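Local coordinates for protein 2-keto-3-deoxy-D-arabinonate dehydratase (Sulfolobus solfataricus, PDB 2Q18) that dehydrates 2-keto-3-deoxy-D-arabinonate to 2,5-dioxopentanoate with the help of a divalent metal ion, as part of a pentose oxidation pathway, at residues E28-A33 with K69-P74; S137-P142 with P260-G265. All coordinates share one frame; numbering follows the deposited sequence.

Contact 1: E28-A33 with K69-P74; sequences EDPIKA and KPIDPP
Ile-31 and Ile-71 meet through different first torsions. In Ile-31, CG1 stands anti to the carbonyl carbon (chi1 -65°), whereas in Ile-71 CG1 lies between the backbone N and the carbonyl carbon (chi1 63°) and CG2 takes the position anti to the carbonyl carbon. The two side chains cross at about a right angle, CG1 of Ile-31 lying 4.0 Å from CG2 of Ile-71. That CG2 methyl also rests on the first residue of the helix, 3.8 Å from CB of Pro-30, while CG of Pro-30 sits 3.7 Å from the carbonyl O of Pro-70. CD1 of Ile-31 approaches the carbonyl O of Asp-72 at 3.6 Å. No hydrogen bond spans the segments; apolar side chains pack on one another and on backbone carbonyls. Asp-29 is the N-cap, its OD2 accepting from the backbone N of Lys-32 at 2.9 Å, with the donor above the carboxylate plane. Asp-72 instead turns its carboxylate to a salt bridge with Arg-5. The contact sets the first turn of helix 30-40 against the loop joining strands 65-67 and 76-80, with Leu-3 of strand 2-8 touching Pro-30 and Pro-70, and Ile-194 of strand 188-195 packing on Ile-71.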
loop_
_atom_site.group_PDB
_atom_site.type_symbol
_atom_site.label_atom_id
_atom_site.label_comp_id
_atom_site.label_asym_id
_atom_site.label_seq_id
_atom_site.Cartn_x
_atom_site.Cartn_y
_atom_site.Cartn_z
ATOM N N GLU A 28 -5.450 8.361 -14.793
ATOM C CA GLU A 28 -4.124 7.799 -14.530
ATOM C C GLU A 28 -3.165 8.819 -13.917
ATOM O O GLU A 28 -3.360 10.033 -14.062
ATOM C CB GLU A 28 -3.492 7.305 -15.836
ATOM C CG GLU A 28 -4.291 6.281 -16.619
ATOM C CD GLU A 28 -3.475 5.645 -17.728
ATOM O OE1 GLU A 28 -3.190 6.319 -18.743
ATOM O OE2 GLU A 28 -3.118 4.460 -17.584
ATOM N N ASP A 29 -2.124 8.305 -13.253
ATOM C CA ASP A 29 -0.920 9.073 -12.905
ATOM C C ASP A 29 -0.430 9.812 -14.148
ATOM O O ASP A 29 -0.416 9.232 -15.233
ATOM C CB ASP A 29 0.169 8.124 -12.362
ATOM C CG ASP A 29 1.598 8.586 -12.686
ATOM O OD1 ASP A 29 2.048 9.641 -12.178
ATOM O OD2 ASP A 29 2.292 7.867 -13.441
ATOM N N PRO A 30 -0.046 11.096 -13.999
ATOM C CA PRO A 30 0.309 11.901 -15.174
ATOM C C PRO A 30 1.485 11.375 -16.002
ATOM O O PRO A 30 1.455 11.501 -17.220
ATOM C CB PRO A 30 0.610 13.290 -14.584
ATOM C CG PRO A 30 0.893 13.044 -13.131
ATOM C CD PRO A 30 0.042 11.876 -12.748
ATOM N N ILE A 31 2.501 10.789 -15.368
ATOM C CA ILE A 31 3.606 10.171 -16.119
ATOM C C ILE A 31 3.084 9.006 -16.971
ATOM O O ILE A 31 3.400 8.909 -18.159
ATOM C CB ILE A 31 4.781 9.716 -15.209
ATOM C CG1 ILE A 31 5.446 10.935 -14.548
ATOM C CG2 ILE A 31 5.826 8.940 -16.019
ATOM C CD1 ILE A 31 6.278 10.607 -13.310
ATOM N N LYS A 32 2.263 8.153 -16.362
ATOM C CA LYS A 32 1.593 7.065 -17.075
ATOM C C LYS A 32 0.720 7.599 -18.216
ATOM O O LYS A 32 0.720 7.035 -19.313
ATOM C CB LYS A 32 0.772 6.212 -16.098
ATOM C CG LYS A 32 -0.046 5.086 -16.738
ATOM C CD LYS A 32 0.822 4.022 -17.416
ATOM C CE LYS A 32 -0.035 2.911 -18.023
ATOM N NZ LYS A 32 0.785 1.911 -18.771
ATOM N N ALA A 33 0.007 8.698 -17.963
ATOM C CA ALA A 33 -0.822 9.336 -18.987
ATOM C C ALA A 33 0.011 9.819 -20.172
ATOM O O ALA A 33 -0.399 9.663 -21.324
ATOM C CB ALA A 33 -1.628 10.492 -18.393
ATOM N N LYS A 69 3.683 21.576 -9.460
ATOM C CA LYS A 69 4.444 20.792 -10.444
ATOM C C LYS A 69 3.477 19.854 -11.163
ATOM O O LYS A 69 2.686 19.183 -10.503
ATOM C CB LYS A 69 5.528 19.959 -9.752
ATOM C CG LYS A 69 6.665 20.757 -9.141
ATOM C CD LYS A 69 7.600 19.859 -8.326
ATOM C CE LYS A 69 7.002 19.535 -6.959
ATOM N NZ LYS A 69 8.001 18.977 -6.030
ATOM N N PRO A 70 3.502 19.835 -12.509
ATOM C CA PRO A 70 2.608 18.936 -13.252
ATOM C C PRO A 70 2.887 17.437 -13.038
ATOM O O PRO A 70 1.975 16.619 -13.190
ATOM C CB PRO A 70 2.830 19.332 -14.718
ATOM C CG PRO A 70 4.136 20.024 -14.745
ATOM C CD PRO A 70 4.313 20.678 -13.407
ATOM N N ILE A 71 4.130 17.091 -12.705
ATOM C CA ILE A 71 4.503 15.719 -12.328
ATOM C C ILE A 71 5.531 15.771 -11.209
ATOM O O ILE A 71 6.094 16.833 -10.924
ATOM C CB ILE A 71 5.123 14.888 -13.514
ATOM C CG1 ILE A 71 6.446 15.508 -13.998
ATOM C CG2 ILE A 71 4.110 14.679 -14.657
ATOM C CD1 ILE A 71 7.227 14.642 -14.994
ATOM N N ASP A 72 5.763 14.624 -10.578
ATOM C CA ASP A 72 6.918 14.432 -9.712
ATOM C C ASP A 72 7.995 13.719 -10.534
ATOM O O ASP A 72 7.932 12.499 -10.706
ATOM C CB ASP A 72 6.546 13.600 -8.473
ATOM C CG ASP A 72 5.486 14.275 -7.604
ATOM O OD1 ASP A 72 5.655 15.467 -7.270
ATOM O OD2 ASP A 72 4.482 13.609 -7.249
ATOM N N PRO A 73 8.988 14.475 -11.053
ATOM C CA PRO A 73 10.012 13.834 -11.879
ATOM C C PRO A 73 10.989 13.061 -10.991
ATOM O O PRO A 73 11.621 13.657 -10.115
ATOM C CB PRO A 73 10.705 15.016 -12.560
ATOM C CG PRO A 73 10.537 16.156 -11.597
ATOM C CD PRO A 73 9.240 15.918 -10.868
ATOM N N PRO A 74 11.107 11.735 -11.194
ATOM C CA PRO A 74 11.952 10.969 -10.280
ATOM C C PRO A 74 13.396 11.466 -10.279
ATOM O O PRO A 74 14.055 11.433 -9.242
ATOM C CB PRO A 74 11.850 9.534 -10.813
ATOM C CG PRO A 74 10.565 9.514 -11.595
ATOM C CD PRO A 74 10.491 10.877 -12.225
#

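Contact 2: S137-P142 with P260-G265; sequences SEWTLP and PGRDKG
Trp-139 lays its indole against the turn at Arg-262, with CG anti to the backbone N (chi1 -177°). Arg-262 also has its CG anti to its own backbone N, and this methylene sits over the middle of the six-membered ring, 4.0 Å from the centroid and 6° off the normal: a CH-pi contact made by the aliphatic part of the arginine. The chain then bends at chi3, and the guanidinium plane ends up 51° from that of the indole, so the two groups are not stacked. The carbonyl O of Arg-262 lies over a face of the indole too, 3.6 Å from CD1. At the edge of the ring Gly-265 comes in close, its CA 3.8 Å from CD1 of Trp-139. NE1 of Trp-139 gives a weak hydrogen bond to the carbonyl O of Gly-261, at 3.4 Å. That oxygen also accepts from the backbone N of Lys-264, closing the type I turn 261-264. An alanine at Trp-139 would probably leave the CG methylene of Arg-262 without its aromatic surface, take the NE1 donor from the carbonyl O of Gly-261 and open a gap beside Gly-265.

Deeper in, Leu-141 points at the loop and sets both methyls against it. CD1 reaches the carbonyl O of Pro-260 at 3.4 Å, while CD2 lies 3.8 Å from CB of Pro-260 and 3.4 Å from the carbonyl O of Lys-264. With one weak bond from a side chain to the turn, the segments are probably held mostly by the packing of Trp-139 and Leu-141 on the loop, which fits it to the start of strand 140-150, just ahead of the magnesium ligand Glu-143.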
loop_
_atom_site.group_PDB
_atom_site.type_symbol
_atom_site.label_atom_id
_atom_site.label_comp_id
_atom_site.label_asym_id
_atom_site.label_seq_id
_atom_site.Cartn_x
_atom_site.Cartn_y
_atom_site.Cartn_z
ATOM N N SER A 137 25.121 32.230 -1.098
ATOM C CA SER A 137 25.342 32.754 -2.440
ATOM C C SER A 137 25.042 34.248 -2.484
ATOM O O SER A 137 24.027 34.698 -1.946
ATOM C CB SER A 137 24.477 32.028 -3.468
ATOM O OG SER A 137 24.648 32.599 -4.754
ATOM N N GLU A 138 25.928 34.999 -3.133
ATOM C CA GLU A 138 25.750 36.439 -3.324
ATOM C C GLU A 138 25.494 36.769 -4.792
ATOM O O GLU A 138 25.407 37.942 -5.166
ATOM C CB GLU A 138 26.973 37.210 -2.803
ATOM C CG GLU A 138 26.999 37.409 -1.282
ATOM C CD GLU A 138 27.458 36.171 -0.508
ATOM O OE1 GLU A 138 28.494 35.575 -0.882
ATOM O OE2 GLU A 138 26.790 35.805 0.489
ATOM N N TRP A 139 25.381 35.731 -5.623
ATOM C CA TRP A 139 25.077 35.907 -7.044
ATOM C C TRP A 139 24.391 34.675 -7.653
ATOM O O TRP A 139 25.040 33.807 -8.254
ATOM C CB TRP A 139 26.334 36.310 -7.836
ATOM C CG TRP A 139 26.078 36.565 -9.292
ATOM C CD1 TRP A 139 25.000 37.205 -9.836
ATOM C CD2 TRP A 139 26.919 36.191 -10.391
ATOM N NE1 TRP A 139 25.115 37.246 -11.205
ATOM C CE2 TRP A 139 26.284 36.632 -11.572
ATOM C CE3 TRP A 139 28.150 35.528 -10.492
ATOM C CZ2 TRP A 139 26.834 36.428 -12.842
ATOM C CZ3 TRP A 139 28.697 35.324 -11.756
ATOM C CH2 TRP A 139 28.037 35.773 -12.913
ATOM N N THR A 140 23.070 34.621 -7.495
ATOM C CA THR A 140 22.262 33.534 -8.029
ATOM C C THR A 140 21.426 34.033 -9.196
ATOM O O THR A 140 20.744 35.056 -9.089
ATOM C CB THR A 140 21.358 32.918 -6.932
ATOM O OG1 THR A 140 22.174 32.219 -5.986
ATOM C CG2 THR A 140 20.344 31.951 -7.525
ATOM N N LEU A 141 21.492 33.312 -10.311
ATOM C CA LEU A 141 20.713 33.647 -11.489
ATOM C C LEU A 141 19.725 32.546 -11.850
ATOM O O LEU A 141 20.004 31.366 -11.629
ATOM C CB LEU A 141 21.632 33.914 -12.685
ATOM C CG LEU A 141 22.559 35.135 -12.642
ATOM C CD1 LEU A 141 23.363 35.211 -13.937
ATOM C CD2 LEU A 141 21.764 36.419 -12.414
ATOM N N PRO A 142 18.558 32.931 -12.403
ATOM C CA PRO A 142 17.709 31.929 -13.020
ATOM C C PRO A 142 18.271 31.590 -14.395
ATOM O O PRO A 142 18.852 32.455 -15.058
ATOM C CB PRO A 142 16.363 32.643 -13.160
ATOM C CG PRO A 142 16.720 34.100 -13.290
ATOM C CD PRO A 142 17.982 34.290 -12.490
ATOM N N PRO A 260 21.677 36.951 -17.406
ATOM C CA PRO A 260 21.773 38.289 -16.815
ATOM C C PRO A 260 23.188 38.604 -16.324
ATOM O O PRO A 260 24.003 37.690 -16.133
ATOM C CB PRO A 260 20.802 38.217 -15.631
ATOM C CG PRO A 260 19.830 37.149 -16.005
ATOM C CD PRO A 260 20.651 36.132 -16.736
ATOM N N GLY A 261 23.468 39.892 -16.129
ATOM C CA GLY A 261 24.790 40.345 -15.718
ATOM C C GLY A 261 25.101 40.063 -14.264
ATOM O O GLY A 261 24.252 39.561 -13.521
ATOM N N ARG A 262 26.321 40.408 -13.858
ATOM C CA ARG A 262 26.806 40.153 -12.503
ATOM C C ARG A 262 26.081 40.974 -11.434
ATOM O O ARG A 262 26.112 40.624 -10.251
ATOM C CB ARG A 262 28.318 40.391 -12.424
ATOM C CG ARG A 262 29.007 39.647 -11.280
ATOM C CD ARG A 262 30.519 39.612 -11.464
ATOM N NE ARG A 262 30.912 38.881 -12.668
ATOM C CZ ARG A 262 32.161 38.780 -13.120
ATOM N NH1 ARG A 262 32.407 38.091 -14.229
ATOM N NH2 ARG A 262 33.165 39.362 -12.472
ATOM N N ASP A 263 25.433 42.060 -11.851
ATOM C CA ASP A 263 24.665 42.905 -10.932
ATOM C C ASP A 263 23.186 42.497 -10.856
ATOM O O ASP A 263 22.404 43.097 -10.110
ATOM C CB ASP A 263 24.807 44.391 -11.311
ATOM C CG ASP A 263 24.301 44.701 -12.717
ATOM O OD1 ASP A 263 24.191 43.774 -13.553
ATOM O OD2 ASP A 263 24.021 45.888 -12.991
ATOM N N LYS A 264 22.818 41.466 -11.617
ATOM C CA LYS A 264 21.421 41.040 -11.738
ATOM C C LYS A 264 21.059 39.841 -10.856
ATOM O O LYS A 264 20.089 39.127 -11.124
ATOM C CB LYS A 264 21.060 40.779 -13.208
ATOM C CG LYS A 264 21.169 42.007 -14.121
ATOM C CD LYS A 264 20.273 43.151 -13.644
ATOM C CE LYS A 264 20.472 44.421 -14.456
ATOM N NZ LYS A 264 19.896 44.308 -15.822
ATOM N N GLY A 265 21.839 39.636 -9.798
ATOM C CA GLY A 265 21.589 38.565 -8.843
ATOM C C GLY A 265 20.218 38.666 -8.199
ATOM O O GLY A 265 19.779 39.750 -7.797
#

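Overall arrangement
Contact 1 and contact 2 lie on opposite sides of the chain's centre, with their own centres 32 Å apart and their nearest atoms about 16 Å apart, so neither touches the other. They follow in series along the chain: contact 1 is complete before contact 2 begins. Contact 1 is remote from the metal and substrate sites. Contact 2 lies near them: the side chain of Leu-141 is about 5 Å from that of Glu-143, which binds magnesium, and the side chain of Pro-260 is about 7 Å from that of substrate-binding Thr-256. Both segments of contact 2 belong to the fumarylacetoacetate hydrolase C-terminal family region.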